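Local atomic coordinates of short chain dehydrogenase (Salmonella typhi, PDB entry 3G1T), a protein that probably catalyses NAD(P)(H)-dependent oxidation or reduction of a substrate not yet identified. Residues A[49-54]-A[66-71]; A[83-88]-A[135-140]; A[103-108]-A[202-207]; A[149-154]-A[172-177]. All blocks are in the same frame, centred on the assembly; numbering follows the deposited sequence. Where two conformers were deposited one is given.

Contact 1: A[49-54]-A[66-71]; sequences EKLRRV and PQWFTL
In the beta-alpha-beta unit formed by strand 40-45, helix 48-62 and strand 67-70, Leu51 of the helix packs against Trp68 of the last strand. Leu51 points toward the strand, with CG anti to its carbonyl carbon (chi1 -74°), which carries CD1 deepest: it lies 3.3 Å from Phe69 O and 3.7 Å from Thr70 CG2. The branch thus rests on the strand backbone between two side chains. Leu51 CB lies over one face of the indole, offset toward its rim, and Leu51 CD1 approaches Trp68 CE3 obliquely at 3.8 Å. Two conformers of Trp68 were deposited; the ring contacts of the given one are less certain. The segments run nearly antiparallel (163°, axes 8.8 Å apart), as expected where a Rossmann-type helix returns across the parallel sheet. Strand 67-70 is the sheet's outermost strand on this side within the chain, and Leu43 of neighbouring strand 40-45 touches both Leu51 and Trp68. Toward solvent, Arg52 grips Glu49 one turn earlier, side-on: NE and NH2 of Arg52 reach the single oxygen OE2 of Glu49, at 2.6 and 2.8 Å, with that oxygen 4° from the guanidinium plane. Arg52 NH1 is held separately by Gln56 OE1.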
# COMPACT_ATOMS: atom_id res chain seq x y z
N GLU A 49 -31.07 1.29 -4.69
CA GLU A 49 -32.08 0.22 -4.92
C GLU A 49 -31.53 -1.21 -4.68
O GLU A 49 -32.26 -2.08 -4.16
CB GLU A 49 -32.77 0.32 -6.29
CG GLU A 49 -33.77 1.50 -6.47
CD GLU A 49 -35.10 1.43 -5.65
OE1 GLU A 49 -35.81 2.43 -5.70
OE2 GLU A 49 -35.43 0.41 -5.01
N LYS A 50 -30.26 -1.45 -5.02
CA LYS A 50 -29.59 -2.75 -4.76
C LYS A 50 -29.47 -3.04 -3.24
O LYS A 50 -29.65 -4.18 -2.79
CB LYS A 50 -28.20 -2.81 -5.43
CG LYS A 50 -28.19 -3.06 -6.92
CD LYS A 50 -27.27 -4.26 -7.24
CE LYS A 50 -26.48 -4.05 -8.54
NZ LYS A 50 -25.71 -5.28 -8.96
N LEU A 51 -29.19 -1.98 -2.46
CA LEU A 51 -29.16 -2.07 -1.00
C LEU A 51 -30.52 -2.30 -0.45
O LEU A 51 -30.66 -3.06 0.51
CB LEU A 51 -28.60 -0.79 -0.34
CG LEU A 51 -27.10 -0.46 -0.39
CD1 LEU A 51 -26.88 0.99 0.05
CD2 LEU A 51 -26.24 -1.40 0.40
N ARG A 52 -31.53 -1.64 -1.02
CA ARG A 52 -32.87 -1.78 -0.51
C ARG A 52 -33.19 -3.27 -0.65
O ARG A 52 -33.78 -3.84 0.25
CB ARG A 52 -33.89 -0.89 -1.26
CG ARG A 52 -35.38 -1.02 -0.70
CD ARG A 52 -36.47 -0.20 -1.47
NE ARG A 52 -36.47 -0.58 -2.87
CZ ARG A 52 -37.00 -1.71 -3.33
NH1 ARG A 52 -37.57 -2.61 -2.52
NH2 ARG A 52 -36.91 -1.95 -4.62
N ARG A 53 -32.76 -3.90 -1.74
CA ARG A 53 -33.15 -5.30 -2.04
C ARG A 53 -32.55 -6.25 -1.01
O ARG A 53 -33.19 -7.18 -0.57
CB ARG A 53 -32.74 -5.73 -3.47
CG ARG A 53 -32.76 -7.23 -3.75
CD ARG A 53 -32.37 -7.57 -5.21
NE ARG A 53 -33.37 -7.08 -6.17
CZ ARG A 53 -33.11 -6.28 -7.21
NH1 ARG A 53 -31.86 -5.88 -7.47
NH2 ARG A 53 -34.11 -5.89 -8.00
N VAL A 54 -31.31 -5.98 -0.63
CA VAL A 54 -30.67 -6.86 0.35
C VAL A 54 -31.33 -6.65 1.71
O VAL A 54 -31.66 -7.62 2.49
CB VAL A 54 -29.12 -6.62 0.42
CG1 VAL A 54 -28.54 -7.43 1.49
CG2 VAL A 54 -28.44 -7.01 -0.92
N PRO A 66 -33.10 -3.60 8.09
CA PRO A 66 -31.75 -3.02 8.32
C PRO A 66 -31.66 -1.65 7.77
O PRO A 66 -32.27 -1.35 6.73
CB PRO A 66 -30.83 -3.91 7.49
CG PRO A 66 -31.53 -5.18 7.44
CD PRO A 66 -32.98 -4.90 7.40
N GLN A 67 -30.88 -0.82 8.43
CA GLN A 67 -30.57 0.47 7.85
C GLN A 67 -29.47 0.35 6.83
O GLN A 67 -28.61 -0.52 6.93
CB GLN A 67 -30.23 1.49 8.92
CG GLN A 67 -31.50 2.14 9.50
CD GLN A 67 -31.21 3.29 10.45
OE1 GLN A 67 -31.85 3.41 11.50
NE2 GLN A 67 -30.23 4.13 10.09
N TRP A 68 -29.52 1.18 5.82
CA TRP A 68 -28.49 1.20 4.80
C TRP A 68 -28.03 2.62 4.54
O TRP A 68 -28.70 3.55 4.88
CB TRP A 68 -28.94 0.49 3.51
CG TRP A 68 -30.30 0.92 3.00
CD1 TRP A 68 -31.50 0.32 3.26
CD2 TRP A 68 -30.59 2.03 2.14
NE1 TRP A 68 -32.52 0.98 2.61
CE2 TRP A 68 -31.98 2.05 1.93
CE3 TRP A 68 -29.80 3.02 1.52
CZ2 TRP A 68 -32.61 3.01 1.13
CZ3 TRP A 68 -30.42 3.97 0.73
CH2 TRP A 68 -31.82 3.97 0.55
N PHE A 69 -26.86 2.73 3.94
CA PHE A 69 -26.30 4.01 3.57
C PHE A 69 -25.71 3.87 2.23
O PHE A 69 -24.97 2.89 1.96
CB PHE A 69 -25.13 4.35 4.48
CG PHE A 69 -25.55 4.60 5.82
CD1 PHE A 69 -26.02 5.84 6.16
CD2 PHE A 69 -25.58 3.56 6.76
CE1 PHE A 69 -26.48 6.09 7.43
CE2 PHE A 69 -26.04 3.78 8.04
CZ PHE A 69 -26.49 5.06 8.39
N THR A 70 -25.93 4.87 1.40
CA THR A 70 -25.23 4.86 0.12
C THR A 70 -23.95 5.68 0.35
O THR A 70 -23.99 6.76 0.94
CB THR A 70 -26.10 5.39 -0.97
OG1 THR A 70 -26.67 6.60 -0.48
CG2 THR A 70 -27.25 4.38 -1.28
N LEU A 71 -22.80 5.12 -0.04
CA LEU A 71 -21.49 5.84 0.01
C LEU A 71 -20.67 5.34 -1.15
O LEU A 71 -20.52 4.12 -1.32
CB LEU A 71 -20.73 5.63 1.32
CG LEU A 71 -19.42 6.42 1.61
CD1 LEU A 71 -19.61 7.88 2.03
CD2 LEU A 71 -18.58 5.68 2.61

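Contact 2: A[83-88]-A[135-140]; sequences QVADRI and QALLPL
Ala85 and Ala136 mark a buried packing of two helices in the Rossmann-like fold, mostly of apolar side chains, helix 78-91 against the C-terminal part of helix 116-142. The short axes run nearly parallel (22°) and come within 8.9 Å, and the closest CA atoms, those of Ala85 and Leu137, are 5.7 Å apart, consistent with the small Ala85. No hydrogen bond joins the segments. Leu137 brings only its CD2 branch across, 3.9 Å from Ala85 CB and 4.3 Å from Ile88 CD1. One turn on, Leu140 CD1 lies 3.6 Å from Ala85 O and 3.9 Å from Ile88 CG2, which stands anti to the backbone N (chi1 -67° for CG1). Leu95, from the loop between helix 78-91 and strand 97-99, touches Ile88, Leu137 and Leu140, while Phe69 of strand 67-70 packs on Ile88. Gln135 NE2 bonds to Met111 O and Gln114 O of the second subunit, beside the dimer interface. The helix is kinked at Pro139, neither Pro139 N nor Leu140 N bonding to the turn before; the backbone of Leu140 bonds to that of Leu95. Ala136 O, at that kink, faces the methyl of Ala85, 3.1 Å from its CB.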
# COMPACT_ATOMS: atom_id res chain seq x y z
N GLN A 83 -20.31 11.98 8.17
CA GLN A 83 -21.78 12.01 8.11
C GLN A 83 -22.40 10.67 8.34
O GLN A 83 -23.40 10.57 9.06
CB GLN A 83 -22.33 12.58 6.77
CG GLN A 83 -22.14 14.09 6.48
CD GLN A 83 -22.15 14.44 4.94
OE1 GLN A 83 -22.77 13.74 4.11
NE2 GLN A 83 -21.46 15.55 4.57
N VAL A 84 -21.80 9.61 7.79
CA VAL A 84 -22.24 8.25 8.05
C VAL A 84 -22.11 7.87 9.51
O VAL A 84 -23.03 7.27 10.07
CB VAL A 84 -21.52 7.19 7.11
CG1 VAL A 84 -21.78 5.68 7.52
CG2 VAL A 84 -21.84 7.49 5.60
N ALA A 85 -20.96 8.20 10.12
CA ALA A 85 -20.69 7.86 11.48
C ALA A 85 -21.69 8.59 12.38
O ALA A 85 -22.21 8.03 13.31
CB ALA A 85 -19.26 8.26 11.86
N ASP A 86 -21.97 9.83 12.05
CA ASP A 86 -22.98 10.66 12.74
C ASP A 86 -24.37 10.06 12.59
O ASP A 86 -25.13 9.99 13.54
CB ASP A 86 -22.98 12.09 12.18
CG ASP A 86 -21.83 12.95 12.68
OD1 ASP A 86 -21.67 14.11 12.17
OD2 ASP A 86 -21.09 12.51 13.60
N ARG A 87 -24.69 9.59 11.40
CA ARG A 87 -25.99 8.94 11.23
C ARG A 87 -26.14 7.61 11.94
O ARG A 87 -27.25 7.28 12.43
CB ARG A 87 -26.32 8.84 9.76
CG ARG A 87 -26.77 10.18 9.24
CD ARG A 87 -26.98 10.16 7.78
NE ARG A 87 -28.16 9.36 7.48
CZ ARG A 87 -28.58 9.09 6.26
NH1 ARG A 87 -27.94 9.58 5.21
NH2 ARG A 87 -29.65 8.32 6.11
N ILE A 88 -25.05 6.83 12.01
CA ILE A 88 -25.09 5.61 12.80
C ILE A 88 -25.19 5.97 14.27
O ILE A 88 -25.97 5.35 15.00
CB ILE A 88 -23.89 4.64 12.49
CG1 ILE A 88 -24.03 4.10 11.07
CG2 ILE A 88 -23.84 3.48 13.50
CD1 ILE A 88 -22.76 3.62 10.44
N GLN A 135 -11.58 5.53 10.09
CA GLN A 135 -11.25 6.54 11.10
C GLN A 135 -12.50 7.14 11.68
O GLN A 135 -12.58 7.43 12.91
CB GLN A 135 -10.35 7.57 10.49
CG GLN A 135 -10.19 8.84 11.32
CD GLN A 135 -9.25 9.81 10.64
OE1 GLN A 135 -9.64 10.51 9.70
NE2 GLN A 135 -8.00 9.83 11.11
N ALA A 136 -13.50 7.38 10.82
CA ALA A 136 -14.75 8.00 11.28
C ALA A 136 -15.58 7.12 12.23
O ALA A 136 -16.42 7.69 12.97
CB ALA A 136 -15.59 8.35 10.10
N LEU A 137 -15.43 5.78 12.11
CA LEU A 137 -16.11 4.75 12.90
C LEU A 137 -15.35 4.24 14.12
O LEU A 137 -15.91 3.49 14.92
CB LEU A 137 -16.45 3.55 11.98
CG LEU A 137 -17.28 4.03 10.75
CD1 LEU A 137 -17.42 2.81 9.84
CD2 LEU A 137 -18.66 4.43 11.25
N LEU A 138 -14.10 4.70 14.33
CA LEU A 138 -13.35 4.18 15.51
C LEU A 138 -14.01 4.52 16.87
O LEU A 138 -14.08 3.66 17.76
CB LEU A 138 -11.91 4.69 15.52
CG LEU A 138 -11.00 3.97 14.50
CD1 LEU A 138 -9.66 4.73 14.38
CD2 LEU A 138 -10.82 2.51 14.74
N PRO A 139 -14.56 5.77 17.03
CA PRO A 139 -15.22 6.00 18.33
C PRO A 139 -16.40 5.03 18.64
O PRO A 139 -16.48 4.50 19.74
CB PRO A 139 -15.72 7.44 18.23
CG PRO A 139 -14.69 8.10 17.32
CD PRO A 139 -14.58 6.98 16.20
N LEU A 140 -17.21 4.71 17.62
CA LEU A 140 -18.32 3.82 17.80
C LEU A 140 -17.85 2.41 18.04
O LEU A 140 -18.44 1.72 18.86
CB LEU A 140 -19.21 3.81 16.56
CG LEU A 140 -20.26 4.93 16.53
CD1 LEU A 140 -20.79 5.21 15.11
CD2 LEU A 140 -21.50 4.63 17.44

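Contact 3: A[103-108]-A[202-207]; sequences GLLGEI and TSMRAS
Apolar packing between Leu105 and Met204 carries this surface contact, joining the loop after strand 97-99 to the start of helix 203-208. The two side chains cross obliquely, Leu105 CB lying 3.9 Å from Met204 CG. Leu105 CD2 reaches on to the next turn, 4.2 Å from Ser207 OG, whose side chain lies about 6 Å from a bound magnesium ion.

A second group of contacts is side chain to backbone. Met204 is extended through its first two torsions and bends at SD (chi3 -69°), turning CE across the loop backbone: it lies 3.7 Å from Leu105 N and 3.9 Å from Gly103 O. Hydrogen bonds occur within the helical segment rather than across the contact. Thr202 is the N-cap, its OG1 accepting from Arg205 N at 3.2 Å (N-H...O 158°), which fixes the helix start from which Met204 projects. Arg205 turns away and forms a salt bridge with Glu212.

Leu105 and Met204 both touch Tyr167, the tyrosine of a YxxxK sequence. Gly103 ends an Asn-Ala-Gly sequence, and Thr202 closes a PGxxxT sequence. This combination is consistent with the rim of the active-site cleft in short-chain dehydrogenases.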
# COMPACT_ATOMS: atom_id res chain seq x y z
N GLY A 103 -14.29 -3.07 -2.67
CA GLY A 103 -12.95 -3.09 -3.24
C GLY A 103 -13.12 -2.88 -4.73
O GLY A 103 -14.17 -3.20 -5.25
N LEU A 104 -12.09 -2.34 -5.35
CA LEU A 104 -12.03 -2.22 -6.80
C LEU A 104 -10.87 -3.14 -7.28
O LEU A 104 -9.77 -3.19 -6.69
CB LEU A 104 -11.78 -0.79 -7.20
CG LEU A 104 -12.35 -0.06 -8.42
CD1 LEU A 104 -13.90 -0.15 -8.49
CD2 LEU A 104 -11.93 1.40 -8.34
N LEU A 105 -11.13 -3.95 -8.33
CA LEU A 105 -10.04 -4.73 -8.91
C LEU A 105 -9.04 -3.93 -9.79
O LEU A 105 -7.83 -4.22 -9.83
CB LEU A 105 -10.67 -5.83 -9.79
CG LEU A 105 -9.61 -6.69 -10.51
CD1 LEU A 105 -8.94 -7.52 -9.49
CD2 LEU A 105 -10.34 -7.62 -11.54
N GLY A 106 -9.59 -2.97 -10.53
CA GLY A 106 -8.86 -2.22 -11.54
C GLY A 106 -8.40 -3.19 -12.64
O GLY A 106 -9.07 -4.18 -12.95
N GLU A 107 -7.23 -2.90 -13.20
CA GLU A 107 -6.78 -3.55 -14.40
C GLU A 107 -5.89 -4.75 -14.10
O GLU A 107 -4.96 -4.69 -13.25
CB GLU A 107 -6.01 -2.52 -15.22
CG GLU A 107 -5.61 -3.04 -16.55
CD GLU A 107 -4.86 -2.02 -17.39
OE1 GLU A 107 -4.81 -0.80 -17.03
OE2 GLU A 107 -4.31 -2.45 -18.45
N ILE A 108 -6.14 -5.85 -14.78
CA ILE A 108 -5.19 -6.96 -14.65
C ILE A 108 -4.29 -6.94 -15.91
O ILE A 108 -4.80 -7.08 -17.05
CB ILE A 108 -5.94 -8.42 -14.57
CG1 ILE A 108 -6.76 -8.65 -13.25
CG2 ILE A 108 -4.93 -9.60 -14.74
CD1 ILE A 108 -5.95 -8.41 -11.92
N THR A 202 -17.49 -15.14 -7.52
CA THR A 202 -17.92 -13.76 -7.59
C THR A 202 -17.67 -13.12 -8.98
O THR A 202 -16.87 -13.59 -9.79
CB THR A 202 -17.14 -12.87 -6.54
OG1 THR A 202 -15.77 -12.75 -6.93
CG2 THR A 202 -17.24 -13.47 -5.09
N SER A 203 -18.33 -12.01 -9.27
CA SER A 203 -18.07 -11.35 -10.53
C SER A 203 -16.62 -10.84 -10.62
O SER A 203 -16.04 -10.92 -11.73
CB SER A 203 -19.08 -10.24 -10.77
OG SER A 203 -18.95 -9.25 -9.75
N MET A 204 -16.03 -10.36 -9.49
CA MET A 204 -14.62 -9.92 -9.50
C MET A 204 -13.61 -11.02 -9.91
O MET A 204 -12.75 -10.81 -10.85
CB MET A 204 -14.19 -9.17 -8.18
CG MET A 204 -12.74 -8.75 -8.23
SD MET A 204 -12.14 -8.04 -6.57
CE MET A 204 -13.14 -6.61 -6.77
N ARG A 205 -13.85 -12.25 -9.40
CA ARG A 205 -13.02 -13.39 -9.67
C ARG A 205 -13.16 -13.74 -11.16
O ARG A 205 -12.18 -13.97 -11.83
CB ARG A 205 -13.46 -14.53 -8.74
CG ARG A 205 -12.75 -15.87 -8.88
CD ARG A 205 -11.33 -15.82 -8.56
NE ARG A 205 -10.66 -17.09 -8.92
CZ ARG A 205 -9.47 -17.50 -8.44
NH1 ARG A 205 -8.85 -16.72 -7.53
NH2 ARG A 205 -8.91 -18.65 -8.87
N ALA A 206 -14.39 -13.74 -11.64
CA ALA A 206 -14.60 -14.10 -13.04
C ALA A 206 -13.96 -13.10 -14.01
O ALA A 206 -13.59 -13.45 -15.15
CB ALA A 206 -16.12 -14.31 -13.32
N SER A 207 -13.85 -11.84 -13.57
CA SER A 207 -13.33 -10.79 -14.44
C SER A 207 -11.81 -11.02 -14.58
O SER A 207 -11.22 -11.00 -15.67
CB SER A 207 -13.64 -9.44 -13.82
OG SER A 207 -13.01 -8.44 -14.61

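Contact 4: A[149-154]-A[172-177]; sequences LVFTSS and FATEGM
Phe151, Ser153, Thr174, Glu175 and Met177 join strand 147-152 to helix 165-185, the first strand and the helix of a beta-alpha-beta unit in the Rossmann-like core. The axes are nearly antiparallel (163°) and 9.0 Å apart. Thr174 CG2 is the central apolar touch, 3.6 Å from Phe151 CB and oblique to its ring. Further along the helix, Met177 crosses the phenyl group at about a right angle; its CE lies 4.0 Å from Phe151 CE1, and its SD 5.3 Å from the ring centroid, an oblique Met-aromatic contact. The polar link is Ser153 OG to Glu175 OE2, donated over 2.7 Å. It meets the carboxylate from above, 36° out of its plane. Glu175 starts away from the strand but bends at chi2 (-82°), which swings its acid end back to the serine.

In the next shell, the same OE2 takes a salt bridge from Arg158 NE and a hydrogen bond with Thr242 OG1, so three protein partners grip one oxygen of this buried acid; such a setting would probably favour its charged form. Phe151 is backed by Val192 and Cys194 of strand 190-196, and by Met178 and Leu181 of its partner helix. Met177 also packs on Thr169 of the second subunit, tying the helix to the dimer interface. Thr174 OG1 bonds to Ser170 O, fixing the rotation that turns CG2 toward the strand. There CG2 lies 3.7 Å from Thr152 O, an oxygen that also accepts from Lys171 NZ.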
# COMPACT_ATOMS: atom_id res chain seq x y z
N LEU A 149 -12.91 -5.25 13.79
CA LEU A 149 -12.76 -4.48 12.51
C LEU A 149 -12.00 -5.47 11.56
O LEU A 149 -10.96 -6.07 11.92
CB LEU A 149 -11.90 -3.24 12.80
CG LEU A 149 -11.37 -2.42 11.59
CD1 LEU A 149 -12.58 -1.85 10.86
CD2 LEU A 149 -10.55 -1.29 12.11
N VAL A 150 -12.60 -5.70 10.40
CA VAL A 150 -12.08 -6.71 9.51
C VAL A 150 -11.86 -6.04 8.17
O VAL A 150 -12.78 -5.35 7.66
CB VAL A 150 -13.09 -7.90 9.35
CG1 VAL A 150 -12.53 -8.88 8.24
CG2 VAL A 150 -13.20 -8.63 10.78
N PHE A 151 -10.67 -6.24 7.59
CA PHE A 151 -10.38 -5.80 6.20
C PHE A 151 -10.35 -6.99 5.27
O PHE A 151 -10.11 -8.11 5.67
CB PHE A 151 -9.04 -5.06 6.13
CG PHE A 151 -9.00 -3.76 6.93
CD1 PHE A 151 -9.46 -2.56 6.38
CD2 PHE A 151 -8.54 -3.79 8.27
CE1 PHE A 151 -9.41 -1.30 7.11
CE2 PHE A 151 -8.50 -2.56 9.01
CZ PHE A 151 -8.91 -1.36 8.49
N THR A 152 -10.59 -6.71 3.97
CA THR A 152 -10.47 -7.77 2.92
C THR A 152 -9.10 -7.70 2.27
O THR A 152 -8.67 -6.65 1.78
CB THR A 152 -11.60 -7.57 1.89
OG1 THR A 152 -12.86 -7.64 2.55
CG2 THR A 152 -11.47 -8.72 0.83
N SER A 153 -8.40 -8.81 2.34
CA SER A 153 -7.09 -8.98 1.68
C SER A 153 -7.19 -9.98 0.50
O SER A 153 -8.30 -10.23 -0.08
CB SER A 153 -6.01 -9.43 2.69
OG SER A 153 -4.71 -9.23 2.09
N SER A 154 -6.03 -10.43 0.07
CA SER A 154 -5.92 -11.34 -1.12
C SER A 154 -4.61 -12.10 -1.00
O SER A 154 -3.72 -11.65 -0.25
CB SER A 154 -6.02 -10.56 -2.46
OG SER A 154 -5.64 -11.48 -3.45
N PHE A 172 -1.39 -5.21 -0.25
CA PHE A 172 -0.23 -5.04 0.65
C PHE A 172 -0.51 -3.84 1.55
O PHE A 172 -0.32 -3.91 2.80
CB PHE A 172 1.03 -4.80 -0.19
CG PHE A 172 1.84 -6.04 -0.42
CD1 PHE A 172 1.43 -6.96 -1.44
CD2 PHE A 172 2.90 -6.35 0.39
CE1 PHE A 172 2.17 -8.13 -1.66
CE2 PHE A 172 3.72 -7.52 0.19
CZ PHE A 172 3.30 -8.44 -0.88
N ALA A 173 -1.00 -2.72 0.98
CA ALA A 173 -1.27 -1.51 1.82
C ALA A 173 -2.33 -1.81 2.88
O ALA A 173 -2.30 -1.30 4.05
CB ALA A 173 -1.77 -0.33 0.94
N THR A 174 -3.31 -2.64 2.49
CA THR A 174 -4.37 -3.00 3.42
C THR A 174 -3.79 -3.83 4.61
O THR A 174 -4.19 -3.58 5.80
CB THR A 174 -5.45 -3.87 2.69
OG1 THR A 174 -6.03 -3.06 1.65
CG2 THR A 174 -6.55 -4.25 3.71
N GLU A 175 -2.89 -4.81 4.34
CA GLU A 175 -2.19 -5.55 5.47
C GLU A 175 -1.42 -4.60 6.41
O GLU A 175 -1.52 -4.70 7.62
CB GLU A 175 -1.24 -6.66 4.91
CG GLU A 175 -2.12 -7.70 4.05
CD GLU A 175 -2.82 -8.77 4.90
OE1 GLU A 175 -2.81 -8.62 6.16
OE2 GLU A 175 -3.34 -9.78 4.31
N GLY A 176 -0.64 -3.71 5.84
CA GLY A 176 0.05 -2.68 6.63
C GLY A 176 -0.87 -1.85 7.51
O GLY A 176 -0.63 -1.66 8.75
N MET A 177 -1.94 -1.35 6.92
CA MET A 177 -2.84 -0.44 7.66
C MET A 177 -3.56 -1.24 8.74
O MET A 177 -3.72 -0.78 9.88
CB MET A 177 -3.75 0.25 6.66
CG MET A 177 -5.09 0.77 7.17
SD MET A 177 -6.19 1.52 5.86
CE MET A 177 -6.50 0.19 4.72

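In the fold
Contacts 2 and 4 are buried, contact 1 is partly buried and contact 3 lies at the surface. Contacts 1 and 4 each lay a helix nearly antiparallel on a strand of the same sheet, but on opposite sides of the chain's centre; the former has no hydrogen bond across it, the latter adds a buried one. Contact 2 is helix against helix and meets contact 1 directly, Phe69 CE1 lying 3.6 Å from Arg87 CB. Contact 3 joins a loop to a helix start and touches none of the others, though Tyr167 of helix 165-185, the helix of contact 4, reaches its side chains. Both contacts 2 and 4 have residues touching the second subunit.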